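Local coordinates for protein nickel-dependent hydrogenase large subunit (PDB 3MYR) that catalyses the oxidation of molecular hydrogen at a nickel-iron centre, as the large subunit of a heterodimeric, membrane-bound [NiFe] hydrogenase, at residues Y177-P180 with P181-L185; D286-G290 with A291-P295; D417-V420 with D421-Y424. All blocks are in the same frame, centred on the assembly; numbering follows the deposited sequence.

Contact 1: residues Y177-P180 with P181-L185; sequences YRLP and PEANL
L179, just ahead of helix 181-201, meets N184 of its first turn, the two side chains set at a slant. The amide oxygen N184 OD1 rests against the aliphatic flank of the leucine and lies 3.6 Å from L179 CD1. The asparagine reaches back over the helix start because its CG stands anti to the carbonyl carbon, with chi1 at -70°. Its amide also meets the incoming chain through two waters. One water receives a bond from N184 ND2 (3.0 Å) and gives one to L179 O (2.8 Å), closing a bridge between side chain and backbone. The other takes the L179 N-H and returns only a weak bond to N184 OD1, whose stronger partner is D118 N.

P180 holds the N-cap position. Its carbonyl oxygen receives the N184 N-H at 3.1 Å, a nearly straight bond of 162°, while A183 N adds a weak one. The P180 ring lies over the methyl of A183, with CD 3.8 Å from A183 CB, and L179 CB touches the same methyl at 3.9 Å from A183 CB. E182 OE1 accepts a hydrogen bond from D126 N.

Replacing N184 by an alanine would probably leave D118 N without this acceptor and break the water bridge to L179 O.

The chemistry is thus divided: P180 O answers the backbone N-H of N184, while one asparagine amide serves a neighbouring loop and, through water, the chain that leads into the helix.

Contact 2: residues D286-G290 with A291-P295; sequences DLPTG and ASLDP
L293 reaches P288 through an unusual pair of torsions: chi1 of -139° and chi2 of -124° both sit away from the staggered values, and together they bring CD2 over to the proline ring. That methyl lies 3.6 Å from P288 CG and 3.7 Å from P288 CD, so it touches the ring along one bond, with the two side chains set at an angle to each other. On the same proline, CB packs 3.4 Å from the carbonyl oxygen S292 O.

The chain folds back here as the connection of a beta hairpin, between strand 281-288 and its antiparallel partner 300-305, and L293 is the centre of an inverse gamma turn. The turn is closed by a weak bond from D294 N to S292 O, at 2.9 Å.

S292 O also accepts a bond from a water at 2.7 Å, and the same water takes a weak one from G290 N, spanning the inside of the bend. On strand 281-288, L287 N gives a hydrogen bond to D286 OD2 on the anti side, 2.6 Å long, and that oxygen also forms a salt bridge with R74. D294 OD2 accepts from A296 N further round the connection.

Contact 3: residues D417-V420 with D421-Y424; sequences DLPV and DALY
The ring of Y424 comes up obliquely to V420 O, with CD1 4.0 Å from that oxygen, and the CA of D421 lies at the ring's edge, in its plane. Further out the tyrosine packs on L395 of helix 390-399 and on E276, R308 and L310 of neighbouring loops, which places it in the protein interior. The second flat group, the carboxylate of D421, approaches the P419 ring at an angle, and OD1 stands 3.6 Å from P419 CG. This position follows from chi1 of 88°, which puts CG of D421 between its own backbone N and carbonyl carbon and folds the acid back over the preceding residues.

P419 CD lies 4.1 Å from A422 CB. L418 closes on that methyl too, bringing CB to 3.8 Å from A422 CB, so the A422 methyl packs against both L418 and P419. Separately, V420 CG1 touches L423 CD1, the two branched chains lying at a slant; L423 in turn packs on V409 and L395, while L418 packs on L413.

The backbone follows a short spiral. A422 N donates to P419 O at 2.9 Å and L423 N to V420 O at 3.0 Å. Both donors sit well above the carbonyl plane, by 48° and 50°, rather than on a lone pair. Y424 N then bonds to D421 O, and the A422 carbonyl is taken up by S425 OG.

The three N-H...O bonds between backbone atoms each reach three residues back, which makes a run of overlapping beta turns. It follows the Schellman motif at D417 that ends helix 403-416, and it carries the chain round to helix 426-456.

Overall arrangement
Contacts 1, 2 and 3 follow one another along the chain, each closing before the next opens. Contacts 1 and 2 are the most distant, with centres about 43 Å apart on opposite sides of the chain's centre; contact 3 has its centre about 24 Å from that of contact 1 and about 32 Å from that of contact 2. They mark three kinds of junction: the start of helix 181-201, the loop joining strands 281-288 and 300-305, and the link from helix 403-416 to helix 426-456. L287 at contact 2 packs on helix 426-456, the helix that contact 3 leads into. All three are structural connections away from the metal sites.

Contact 1: residues Y177-P180 with P181-L185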
loop_
_atom_site.group_PDB
_atom_site.type_symbol
_atom_site.label_atom_id
_atom_site.label_comp_id
_atom_site.label_asym_id
_atom_site.label_seq_id
_atom_site.Cartn_x
_atom_site.Cartn_y
_atom_site.Cartn_z
ATOM N N TYR B 177 0.902 27.166 -6.983
ATOM C CA TYR B 177 -0.549 26.944 -6.669
ATOM C C TYR B 177 -1.429 27.902 -7.455
ATOM O O TYR B 177 -1.216 29.102 -7.392
ATOM C CB TYR B 177 -0.834 27.103 -5.169
ATOM C CG TYR B 177 -0.327 25.983 -4.287
ATOM C CD1 TYR B 177 0.618 26.244 -3.295
ATOM C CD2 TYR B 177 -0.899 24.683 -4.364
ATOM C CE1 TYR B 177 1.034 25.226 -2.408
ATOM C CE2 TYR B 177 -0.538 23.669 -3.494
ATOM C CZ TYR B 177 0.440 23.951 -2.505
ATOM O OH TYR B 177 0.837 22.922 -1.692
ATOM N N ARG B 178 -2.375 27.384 -8.234
ATOM C CA ARG B 178 -3.087 28.255 -9.161
ATOM C C ARG B 178 -4.617 28.271 -8.973
ATOM O O ARG B 178 -5.293 29.125 -9.563
ATOM C CB ARG B 178 -2.746 27.891 -10.622
ATOM C CG ARG B 178 -1.207 27.784 -11.029
ATOM C CD ARG B 178 -1.255 27.553 -12.539
ATOM N NE ARG B 178 -0.358 26.646 -13.290
ATOM C CZ ARG B 178 0.921 26.801 -13.290
ATOM N NH1 ARG B 178 1.717 26.025 -14.005
ATOM N NH2 ARG B 178 1.406 27.708 -12.442
ATOM N N LEU B 179 -5.175 27.291 -8.250
ATOM C CA LEU B 179 -6.648 27.231 -8.042
ATOM C C LEU B 179 -7.202 28.458 -7.319
ATOM O O LEU B 179 -6.607 28.940 -6.358
ATOM C CB LEU B 179 -7.074 25.945 -7.274
ATOM C CG LEU B 179 -6.626 24.598 -7.816
ATOM C CD1 LEU B 179 -7.155 23.439 -6.852
ATOM C CD2 LEU B 179 -7.122 24.397 -9.246
ATOM N N PRO B 180 -8.395 28.887 -7.689
ATOM C CA PRO B 180 -9.098 29.913 -6.891
ATOM C C PRO B 180 -9.483 29.352 -5.488
ATOM O O PRO B 180 -9.596 28.133 -5.309
ATOM C CB PRO B 180 -10.390 30.199 -7.711
ATOM C CG PRO B 180 -10.667 28.864 -8.422
ATOM C CD PRO B 180 -9.250 28.276 -8.728
ATOM N N PRO B 181 -9.627 30.244 -4.483
ATOM C CA PRO B 181 -10.059 29.829 -3.113
ATOM C C PRO B 181 -11.210 28.804 -3.112
ATOM O O PRO B 181 -11.114 27.795 -2.398
ATOM C CB PRO B 181 -10.543 31.128 -2.496
ATOM C CG PRO B 181 -9.556 32.230 -3.120
ATOM C CD PRO B 181 -9.434 31.709 -4.621
ATOM N N GLU B 182 -12.251 29.044 -3.933
ATOM C CA GLU B 182 -13.409 28.127 -4.069
ATOM C C GLU B 182 -13.014 26.700 -4.451
ATOM O O GLU B 182 -13.554 25.735 -3.902
ATOM C CB GLU B 182 -14.411 28.679 -5.122
ATOM C CG GLU B 182 -15.158 29.915 -4.624
ATOM C CD GLU B 182 -14.221 31.169 -4.427
ATOM O OE1 GLU B 182 -14.544 32.005 -3.471
ATOM O OE2 GLU B 182 -13.157 31.259 -5.197
ATOM N N ALA B 183 -12.116 26.539 -5.435
ATOM C CA ALA B 183 -11.735 25.204 -5.829
ATOM C C ALA B 183 -10.927 24.562 -4.691
ATOM O O ALA B 183 -11.014 23.351 -4.457
ATOM C CB ALA B 183 -10.898 25.232 -7.162
ATOM N N ASN B 184 -10.103 25.357 -4.001
ATOM C CA ASN B 184 -9.332 24.768 -2.893
ATOM C C ASN B 184 -10.271 24.263 -1.810
ATOM O O ASN B 184 -10.038 23.182 -1.240
ATOM C CB ASN B 184 -8.335 25.776 -2.315
ATOM C CG ASN B 184 -7.156 26.074 -3.294
ATOM O OD1 ASN B 184 -6.526 25.152 -3.778
ATOM N ND2 ASN B 184 -6.828 27.346 -3.500
ATOM N N LEU B 185 -11.303 25.060 -1.464
ATOM C CA LEU B 185 -12.214 24.662 -0.372
ATOM C C LEU B 185 -12.988 23.406 -0.782
ATOM O O LEU B 185 -13.105 22.483 0.000
ATOM C CB LEU B 185 -13.178 25.836 0.034
ATOM C CG LEU B 185 -14.181 25.515 1.173
ATOM C CD1 LEU B 185 -13.463 24.942 2.467
ATOM C CD2 LEU B 185 -15.077 26.750 1.492
HETATM O O HOH W 1 -3.928 25.806 -5.969
HETATM O O HOH W 2 -4.350 28.250 -4.885
#

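Contact 2: residues D286-G290 with A291-P295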
loop_
_atom_site.group_PDB
_atom_site.type_symbol
_atom_site.label_atom_id
_atom_site.label_comp_id
_atom_site.label_asym_id
_atom_site.label_seq_id
_atom_site.Cartn_x
_atom_site.Cartn_y
_atom_site.Cartn_z
ATOM N N ASP B 286 -4.265 -8.211 -16.734
ATOM C CA ASP B 286 -4.956 -8.797 -15.586
ATOM C C ASP B 286 -6.467 -8.825 -15.813
ATOM O O ASP B 286 -6.953 -8.225 -16.768
ATOM C CB ASP B 286 -4.671 -7.978 -14.321
ATOM C CG ASP B 286 -4.707 -8.842 -13.048
ATOM O OD1 ASP B 286 -3.982 -8.525 -12.092
ATOM O OD2 ASP B 286 -5.515 -9.809 -12.984
ATOM N N LEU B 287 -7.180 -9.484 -14.907
ATOM C CA LEU B 287 -8.628 -9.419 -14.793
ATOM C C LEU B 287 -9.334 -10.214 -15.896
ATOM O O LEU B 287 -9.991 -9.649 -16.792
ATOM C CB LEU B 287 -9.167 -8.006 -14.657
ATOM C CG LEU B 287 -8.615 -7.303 -13.380
ATOM C CD1 LEU B 287 -8.857 -5.783 -13.551
ATOM C CD2 LEU B 287 -9.294 -7.830 -12.075
ATOM N N PRO B 288 -9.231 -11.548 -15.799
ATOM C CA PRO B 288 -9.859 -12.427 -16.824
ATOM C C PRO B 288 -11.394 -12.487 -16.657
ATOM O O PRO B 288 -11.870 -12.368 -15.544
ATOM C CB PRO B 288 -9.230 -13.801 -16.524
ATOM C CG PRO B 288 -8.962 -13.744 -14.997
ATOM C CD PRO B 288 -8.430 -12.311 -14.808
ATOM N N THR B 289 -12.148 -12.659 -17.747
ATOM C CA THR B 289 -13.600 -12.783 -17.723
ATOM C C THR B 289 -14.058 -14.132 -17.136
ATOM O O THR B 289 -15.161 -14.235 -16.577
ATOM C CB THR B 289 -14.228 -12.695 -19.163
ATOM O OG1 THR B 289 -13.585 -13.662 -19.982
ATOM C CG2 THR B 289 -14.053 -11.310 -19.795
ATOM N N GLY B 290 -13.187 -15.137 -17.204
ATOM C CA GLY B 290 -13.561 -16.489 -16.820
ATOM C C GLY B 290 -12.591 -17.097 -15.828
ATOM O O GLY B 290 -11.742 -16.405 -15.247
ATOM N N ALA B 291 -12.729 -18.405 -15.603
ATOM C CA ALA B 291 -12.025 -19.107 -14.519
ATOM C C ALA B 291 -10.549 -19.145 -14.827
ATOM O O ALA B 291 -9.712 -18.929 -13.926
ATOM C CB ALA B 291 -12.582 -20.533 -14.335
ATOM N N SER B 292 -10.202 -19.386 -16.095
ATOM C CA SER B 292 -8.786 -19.519 -16.432
ATOM C C SER B 292 -8.051 -18.152 -16.604
ATOM O O SER B 292 -8.641 -17.144 -17.053
ATOM C CB SER B 292 -8.620 -20.425 -17.665
ATOM O OG SER B 292 -7.830 -19.788 -18.627
ATOM N N LEU B 293 -6.793 -18.103 -16.169
ATOM C CA LEU B 293 -6.024 -16.839 -16.181
ATOM C C LEU B 293 -5.435 -16.643 -17.586
ATOM O O LEU B 293 -4.224 -16.700 -17.788
ATOM C CB LEU B 293 -4.908 -16.904 -15.140
ATOM C CG LEU B 293 -4.525 -15.732 -14.226
ATOM C CD1 LEU B 293 -3.080 -15.328 -14.301
ATOM C CD2 LEU B 293 -5.482 -14.532 -14.240
ATOM N N ASP B 294 -6.312 -16.462 -18.569
ATOM C CA ASP B 294 -5.939 -16.518 -19.962
ATOM C C ASP B 294 -5.814 -15.080 -20.445
ATOM O O ASP B 294 -6.796 -14.329 -20.419
ATOM C CB ASP B 294 -7.036 -17.239 -20.721
ATOM C CG ASP B 294 -6.823 -17.245 -22.234
ATOM O OD1 ASP B 294 -7.672 -17.870 -22.894
ATOM O OD2 ASP B 294 -5.865 -16.633 -22.780
ATOM N N PRO B 295 -4.595 -14.677 -20.852
ATOM C CA PRO B 295 -4.369 -13.281 -21.269
ATOM C C PRO B 295 -5.286 -12.827 -22.379
ATOM O O PRO B 295 -5.548 -11.634 -22.454
ATOM C CB PRO B 295 -2.910 -13.300 -21.787
ATOM C CG PRO B 295 -2.252 -14.306 -20.922
ATOM C CD PRO B 295 -3.326 -15.441 -20.878
HETATM O O HOH W 3 -10.719 -16.346 -18.559
#

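Contact 3: residues D417-V420 with D421-Y424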
loop_
_atom_site.group_PDB
_atom_site.type_symbol
_atom_site.label_atom_id
_atom_site.label_comp_id
_atom_site.label_asym_id
_atom_site.label_seq_id
_atom_site.Cartn_x
_atom_site.Cartn_y
_atom_site.Cartn_z
ATOM N N ASP B 417 -8.663 20.554 -24.075
ATOM C CA ASP B 417 -8.091 21.017 -25.337
ATOM C C ASP B 417 -6.618 20.619 -25.451
ATOM O O ASP B 417 -5.773 21.456 -25.653
ATOM C CB ASP B 417 -8.288 22.555 -25.481
ATOM C CG ASP B 417 -7.870 23.079 -26.877
ATOM O OD1 ASP B 417 -8.009 22.311 -27.880
ATOM O OD2 ASP B 417 -7.308 24.213 -26.972
ATOM N N LEU B 418 -6.286 19.343 -25.269
ATOM C CA LEU B 418 -4.885 18.941 -25.313
ATOM C C LEU B 418 -4.718 17.882 -26.401
ATOM O O LEU B 418 -5.645 17.136 -26.682
ATOM C CB LEU B 418 -4.472 18.339 -23.961
ATOM C CG LEU B 418 -4.369 19.304 -22.774
ATOM C CD1 LEU B 418 -4.223 18.489 -21.510
ATOM C CD2 LEU B 418 -3.184 20.323 -22.950
ATOM N N PRO B 419 -3.517 17.756 -26.945
ATOM C CA PRO B 419 -3.273 16.728 -27.948
ATOM C C PRO B 419 -2.891 15.380 -27.262
ATOM O O PRO B 419 -2.601 15.337 -26.048
ATOM C CB PRO B 419 -2.097 17.323 -28.727
ATOM C CG PRO B 419 -1.277 18.027 -27.616
ATOM C CD PRO B 419 -2.289 18.526 -26.620
ATOM N N VAL B 420 -2.886 14.304 -28.032
ATOM C CA VAL B 420 -2.606 12.971 -27.509
ATOM C C VAL B 420 -1.240 12.951 -26.824
ATOM O O VAL B 420 -1.011 12.239 -25.853
ATOM C CB VAL B 420 -2.631 11.892 -28.650
ATOM C CG1 VAL B 420 -2.214 10.532 -28.080
ATOM C CG2 VAL B 420 -4.042 11.771 -29.219
ATOM N N ASP B 421 -0.309 13.745 -27.297
ATOM C CA ASP B 421 0.946 13.692 -26.614
ATOM C C ASP B 421 1.016 14.311 -25.200
ATOM O O ASP B 421 1.992 14.075 -24.500
ATOM C CB ASP B 421 2.135 14.054 -27.521
ATOM C CG ASP B 421 2.402 15.527 -27.526
ATOM O OD1 ASP B 421 1.764 16.199 -28.380
ATOM O OD2 ASP B 421 3.200 16.005 -26.647
ATOM N N ALA B 422 -0.010 15.045 -24.760
ATOM C CA ALA B 422 -0.119 15.432 -23.357
ATOM C C ALA B 422 -0.398 14.232 -22.428
ATOM O O ALA B 422 -0.218 14.334 -21.229
ATOM C CB ALA B 422 -1.187 16.541 -23.161
ATOM N N LEU B 423 -0.747 13.072 -22.962
ATOM C CA LEU B 423 -0.835 11.870 -22.084
ATOM C C LEU B 423 0.517 11.541 -21.471
ATOM O O LEU B 423 0.585 11.072 -20.328
ATOM C CB LEU B 423 -1.315 10.649 -22.869
ATOM C CG LEU B 423 -2.752 10.841 -23.335
ATOM C CD1 LEU B 423 -3.207 9.679 -24.219
ATOM C CD2 LEU B 423 -3.636 10.947 -22.117
ATOM N N TYR B 424 1.593 11.795 -22.227
ATOM C CA TYR B 424 2.952 11.420 -21.802
ATOM C C TYR B 424 3.539 12.467 -20.870
ATOM O O TYR B 424 4.333 13.308 -21.290
ATOM C CB TYR B 424 3.819 11.266 -23.017
ATOM C CG TYR B 424 3.273 10.213 -23.936
ATOM C CD1 TYR B 424 2.585 10.561 -25.095
ATOM C CD2 TYR B 424 3.492 8.870 -23.683
ATOM C CE1 TYR B 424 2.120 9.591 -25.983
ATOM C CE2 TYR B 424 3.085 7.895 -24.597
ATOM C CZ TYR B 424 2.357 8.243 -25.693
ATOM O OH TYR B 424 1.952 7.258 -26.558
#